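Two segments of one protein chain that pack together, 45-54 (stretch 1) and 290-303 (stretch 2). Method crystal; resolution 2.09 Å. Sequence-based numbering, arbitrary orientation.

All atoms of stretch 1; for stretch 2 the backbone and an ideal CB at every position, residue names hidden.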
# COMPACT_ATOMS: atom_id res chain seq x y z
N LYS A 45 -13.22 8.02 -10.28
CA LYS A 45 -13.83 7.71 -8.98
C LYS A 45 -15.24 8.23 -8.83
O LYS A 45 -15.62 9.31 -9.29
CB LYS A 45 -12.97 8.26 -7.83
CG LYS A 45 -11.47 7.95 -7.93
CD LYS A 45 -11.17 6.49 -8.27
CE LYS A 45 -9.68 6.22 -8.39
NZ LYS A 45 -9.51 4.91 -9.09
N CYS A 46 -16.03 7.41 -8.13
CA CYS A 46 -17.42 7.63 -7.87
C CYS A 46 -17.58 8.51 -6.65
O CYS A 46 -17.02 8.23 -5.59
CB CYS A 46 -18.08 6.28 -7.64
SG CYS A 46 -19.76 6.47 -7.06
N LYS A 47 -18.34 9.59 -6.77
CA LYS A 47 -18.47 10.54 -5.67
C LYS A 47 -19.07 9.91 -4.41
O LYS A 47 -18.56 10.12 -3.32
CB LYS A 47 -19.33 11.69 -6.09
CG LYS A 47 -19.39 12.82 -5.09
CD LYS A 47 -19.94 14.06 -5.80
CE LYS A 47 -21.13 14.60 -5.06
NZ LYS A 47 -20.65 15.32 -3.87
N SER A 48 -20.09 9.07 -4.56
CA SER A 48 -20.74 8.52 -3.37
C SER A 48 -19.80 7.55 -2.65
O SER A 48 -19.80 7.51 -1.43
CB SER A 48 -22.10 7.88 -3.71
OG SER A 48 -21.98 6.66 -4.45
N VAL A 49 -18.97 6.82 -3.42
CA VAL A 49 -18.00 5.89 -2.78
C VAL A 49 -16.97 6.69 -2.02
O VAL A 49 -16.62 6.37 -0.87
CB VAL A 49 -17.32 4.97 -3.80
CG1 VAL A 49 -16.11 4.24 -3.22
CG2 VAL A 49 -18.36 4.02 -4.36
N ILE A 50 -16.45 7.74 -2.65
CA ILE A 50 -15.42 8.52 -2.02
C ILE A 50 -15.94 9.24 -0.77
O ILE A 50 -15.19 9.39 0.22
CB ILE A 50 -14.79 9.53 -3.03
CG1 ILE A 50 -14.13 8.76 -4.20
CG2 ILE A 50 -13.80 10.44 -2.36
CD1 ILE A 50 -12.99 7.85 -3.84
N GLU A 51 -17.22 9.67 -0.78
CA GLU A 51 -17.86 10.28 0.40
C GLU A 51 -17.96 9.28 1.54
O GLU A 51 -17.84 9.63 2.70
CB GLU A 51 -19.30 10.83 0.07
CG GLU A 51 -19.21 12.12 -0.71
CD GLU A 51 -20.57 12.73 -1.16
OE1 GLU A 51 -21.62 12.01 -1.22
OE2 GLU A 51 -20.55 13.95 -1.49
N LYS A 52 -18.23 8.03 1.22
CA LYS A 52 -18.24 7.06 2.28
C LYS A 52 -16.87 6.81 2.91
O LYS A 52 -16.78 6.56 4.11
CB LYS A 52 -18.82 5.75 1.79
CG LYS A 52 -20.32 5.82 1.60
CD LYS A 52 -20.80 4.49 1.07
CE LYS A 52 -22.24 4.58 0.63
NZ LYS A 52 -22.63 3.22 0.14
N MET A 53 -15.82 6.79 2.10
CA MET A 53 -14.45 6.74 2.64
C MET A 53 -14.08 7.91 3.50
O MET A 53 -13.41 7.75 4.56
CB MET A 53 -13.44 6.68 1.52
CG MET A 53 -13.55 5.41 0.69
SD MET A 53 -12.46 5.43 -0.79
CE MET A 53 -10.92 5.76 0.01
N THR A 54 -14.52 9.08 3.08
CA THR A 54 -14.35 10.30 3.85
C THR A 54 -15.04 10.23 5.24
O THR A 54 -14.44 10.55 6.26
CB THR A 54 -14.94 11.52 3.10
OG1 THR A 54 -14.13 11.83 1.99
CG2 THR A 54 -14.96 12.77 4.03
N UNK A 290 -6.26 0.36 5.53
CA UNK A 290 -7.53 0.08 6.18
C UNK A 290 -8.65 0.78 5.42
O UNK A 290 -9.65 0.17 5.08
CB UNK A 290 -7.50 0.52 7.64
N UNK A 291 -8.49 2.07 5.13
CA UNK A 291 -9.54 2.78 4.50
C UNK A 291 -9.67 2.41 3.02
O UNK A 291 -10.77 2.53 2.42
CB UNK A 291 -9.31 4.28 4.67
N UNK A 292 -8.57 1.99 2.40
CA UNK A 292 -8.58 1.54 0.99
C UNK A 292 -9.39 0.25 0.84
O UNK A 292 -10.18 0.10 -0.11
CB UNK A 292 -7.15 1.32 0.48
N UNK A 293 -9.19 -0.65 1.79
CA UNK A 293 -9.97 -1.88 1.85
C UNK A 293 -11.50 -1.59 2.02
O UNK A 293 -12.32 -2.07 1.28
CB UNK A 293 -9.46 -2.75 3.00
N UNK A 294 -11.84 -0.76 2.99
CA UNK A 294 -13.22 -0.36 3.25
C UNK A 294 -13.80 0.31 2.00
O UNK A 294 -14.91 0.03 1.60
CB UNK A 294 -13.30 0.58 4.45
N UNK A 295 -13.03 1.22 1.40
CA UNK A 295 -13.40 1.86 0.14
C UNK A 295 -13.61 0.90 -1.00
O UNK A 295 -14.57 1.04 -1.77
CB UNK A 295 -12.33 2.87 -0.26
N UNK A 296 -12.74 -0.07 -1.14
CA UNK A 296 -12.92 -1.10 -2.13
C UNK A 296 -14.25 -1.85 -1.94
O UNK A 296 -14.96 -2.18 -2.90
CB UNK A 296 -11.74 -2.08 -2.07
N UNK A 297 -14.52 -2.21 -0.71
CA UNK A 297 -15.80 -2.80 -0.31
C UNK A 297 -16.99 -1.95 -0.75
O UNK A 297 -17.95 -2.46 -1.30
CB UNK A 297 -15.84 -2.99 1.21
N UNK A 298 -16.90 -0.64 -0.54
CA UNK A 298 -17.95 0.27 -0.97
C UNK A 298 -18.06 0.41 -2.49
O UNK A 298 -19.17 0.58 -3.00
CB UNK A 298 -17.71 1.65 -0.35
N UNK A 299 -16.93 0.31 -3.21
CA UNK A 299 -16.92 0.22 -4.66
C UNK A 299 -17.64 -1.00 -5.18
O UNK A 299 -18.48 -0.93 -6.10
CB UNK A 299 -15.48 0.22 -5.17
N UNK A 300 -17.35 -2.13 -4.59
CA UNK A 300 -18.06 -3.35 -4.92
C UNK A 300 -19.57 -3.19 -4.58
O UNK A 300 -20.39 -3.64 -5.39
CB UNK A 300 -17.45 -4.53 -4.17
N UNK A 301 -19.95 -2.59 -3.43
CA UNK A 301 -21.36 -2.37 -3.19
C UNK A 301 -22.00 -1.52 -4.32
O UNK A 301 -23.13 -1.79 -4.73
CB UNK A 301 -21.55 -1.69 -1.83
N UNK A 302 -21.31 -0.49 -4.76
CA UNK A 302 -21.79 0.36 -5.86
C UNK A 302 -22.00 -0.43 -7.16
O UNK A 302 -23.08 -0.36 -7.82
CB UNK A 302 -20.80 1.50 -6.11
N UNK A 303 -21.02 -1.22 -7.54
CA UNK A 303 -21.15 -1.99 -8.73
C UNK A 303 -22.32 -2.98 -8.63
O UNK A 303 -23.00 -3.22 -9.61
CB UNK A 303 -19.84 -2.72 -9.01

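Residues 290-303 form a helix that runs roughly antiparallel to helix 47-54, at an angle of 147°, with a closest approach of their axes of 9.1 Å.

At 290 nothing of stretch 1 lies near the CB, so the contact sets no preference; the residue is Ile290.

Position 291 points toward stretch 1, with its ideal CB 5.1 Å from Met53 CE. A small or medium side chain with an apolar part would suit. Thr291 places its CG2 4.0 Å from Met53 CE.

Position 292 points away and 293 is out of reach, with nothing of stretch 1 within 5.5 Å of either ideal CB, so this contact sets no clear preference; they are Gly292 and Ala293. Position 294 points toward stretch 1, yet no atom of stretch 1 lies within 5.5 Å of its CB, so many side chains would fit; the residue is Val294.

Position 295 is the strictest. Its CA is 5.6 Å from Met53 CA, and an ideal CB would sit 2.6 Å from Met53 SD, a clash. Only glycine suits the site as it stands. Gly295 lets Met53 CG approach its CA to 3.6 Å.

Positions 296 and 297 meet nothing of stretch 1. At 297, however, a CB would be crowded by the carbonyl O of 294, 3.2 Å away, which favors glycine. They are Leu296 and Gly297.

Position 298 points toward stretch 1, its CB 4.2 Å from Val49 CG1 and 4.4 Å from Lys52 CD. The long aliphatic chain of Lys52 invites a broad apolar or aromatic surface. Tyr298 supplies a ring with Lys52 CD over one face, a CH-pi contact. Water 1 links Lys52 NZ to Tyr298 O.

Position 299 is sideways, its CB 4.5 Å from Val49 CG1; small or beta-branched residues would suit. Thr299 OG1 lies 3.4 Å from Val49 CG1 and donates a hydrogen bond to Gly295 O (2.9 Å), satisfying a hydroxyl beside an apolar neighbor.

Position 300 points away, and Ile300 makes no contact.

At 301 the CB is 5.4 Å from Lys52 NZ, so an acidic or polar residue is plausible. Asp301 makes no direct salt bridge with it; water 2 connects Asp301 OD2 to Lys52 NZ.

Position 302 points toward stretch 1, its CB 3.9 Å from Val49 CG2. Large apolar or aromatic residues would suit. Tyr302 lays one ring face under Cys46 SG and helps to enclose Val49, a knob among 295, 298, 299 and 302.

Position 303 is out of reach; it holds Leu303.

Stretch 2, residues 290-303: ITGAVGLGYTIDYL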
# COMPACT_ATOMS: atom_id res chain seq x y z
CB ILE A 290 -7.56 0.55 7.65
CG1 ILE A 290 -6.50 -0.20 8.50
CG2 ILE A 290 -8.92 0.35 8.27
CD1 ILE A 290 -6.28 0.57 9.79
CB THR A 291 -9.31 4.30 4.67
OG1 THR A 291 -9.25 4.60 6.08
CG2 THR A 291 -10.43 5.06 3.96
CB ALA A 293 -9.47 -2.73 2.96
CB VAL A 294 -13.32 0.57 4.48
CG1 VAL A 294 -14.72 1.17 4.65
CG2 VAL A 294 -13.00 -0.18 5.73
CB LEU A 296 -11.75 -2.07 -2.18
CG LEU A 296 -11.82 -3.21 -3.20
CD1 LEU A 296 -11.88 -2.64 -4.60
CD2 LEU A 296 -10.63 -4.10 -3.10
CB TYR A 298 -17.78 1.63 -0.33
CG TYR A 298 -18.04 1.64 1.16
CD1 TYR A 298 -19.07 0.91 1.73
CD2 TYR A 298 -17.30 2.46 1.99
CE1 TYR A 298 -19.31 0.96 3.09
CE2 TYR A 298 -17.53 2.50 3.36
CZ TYR A 298 -18.52 1.75 3.89
OH TYR A 298 -18.72 1.85 5.24
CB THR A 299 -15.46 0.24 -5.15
OG1 THR A 299 -14.83 1.43 -4.62
CG2 THR A 299 -15.34 0.22 -6.59
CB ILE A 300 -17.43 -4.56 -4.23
CG1 ILE A 300 -16.06 -4.86 -4.85
CG2 ILE A 300 -18.25 -5.82 -4.42
CD1 ILE A 300 -15.30 -5.86 -4.02
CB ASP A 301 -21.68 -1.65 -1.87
CG ASP A 301 -21.28 -2.45 -0.61
OD1 ASP A 301 -21.17 -3.71 -0.68
OD2 ASP A 301 -21.10 -1.80 0.43
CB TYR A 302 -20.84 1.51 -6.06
CG TYR A 302 -21.16 2.40 -7.23
CD1 TYR A 302 -22.12 3.39 -7.13
CD2 TYR A 302 -20.48 2.26 -8.43
CE1 TYR A 302 -22.40 4.23 -8.22
CE2 TYR A 302 -20.78 3.05 -9.53
CZ TYR A 302 -21.73 4.04 -9.42
OH TYR A 302 -22.01 4.85 -10.52
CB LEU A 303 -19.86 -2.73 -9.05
CG LEU A 303 -18.66 -1.84 -9.44
CD1 LEU A 303 -17.40 -2.68 -9.47
CD2 LEU A 303 -18.91 -1.27 -10.81
O HOH W 1 -21.07 2.15 -1.92
O HOH W 2 -22.10 0.79 0.73
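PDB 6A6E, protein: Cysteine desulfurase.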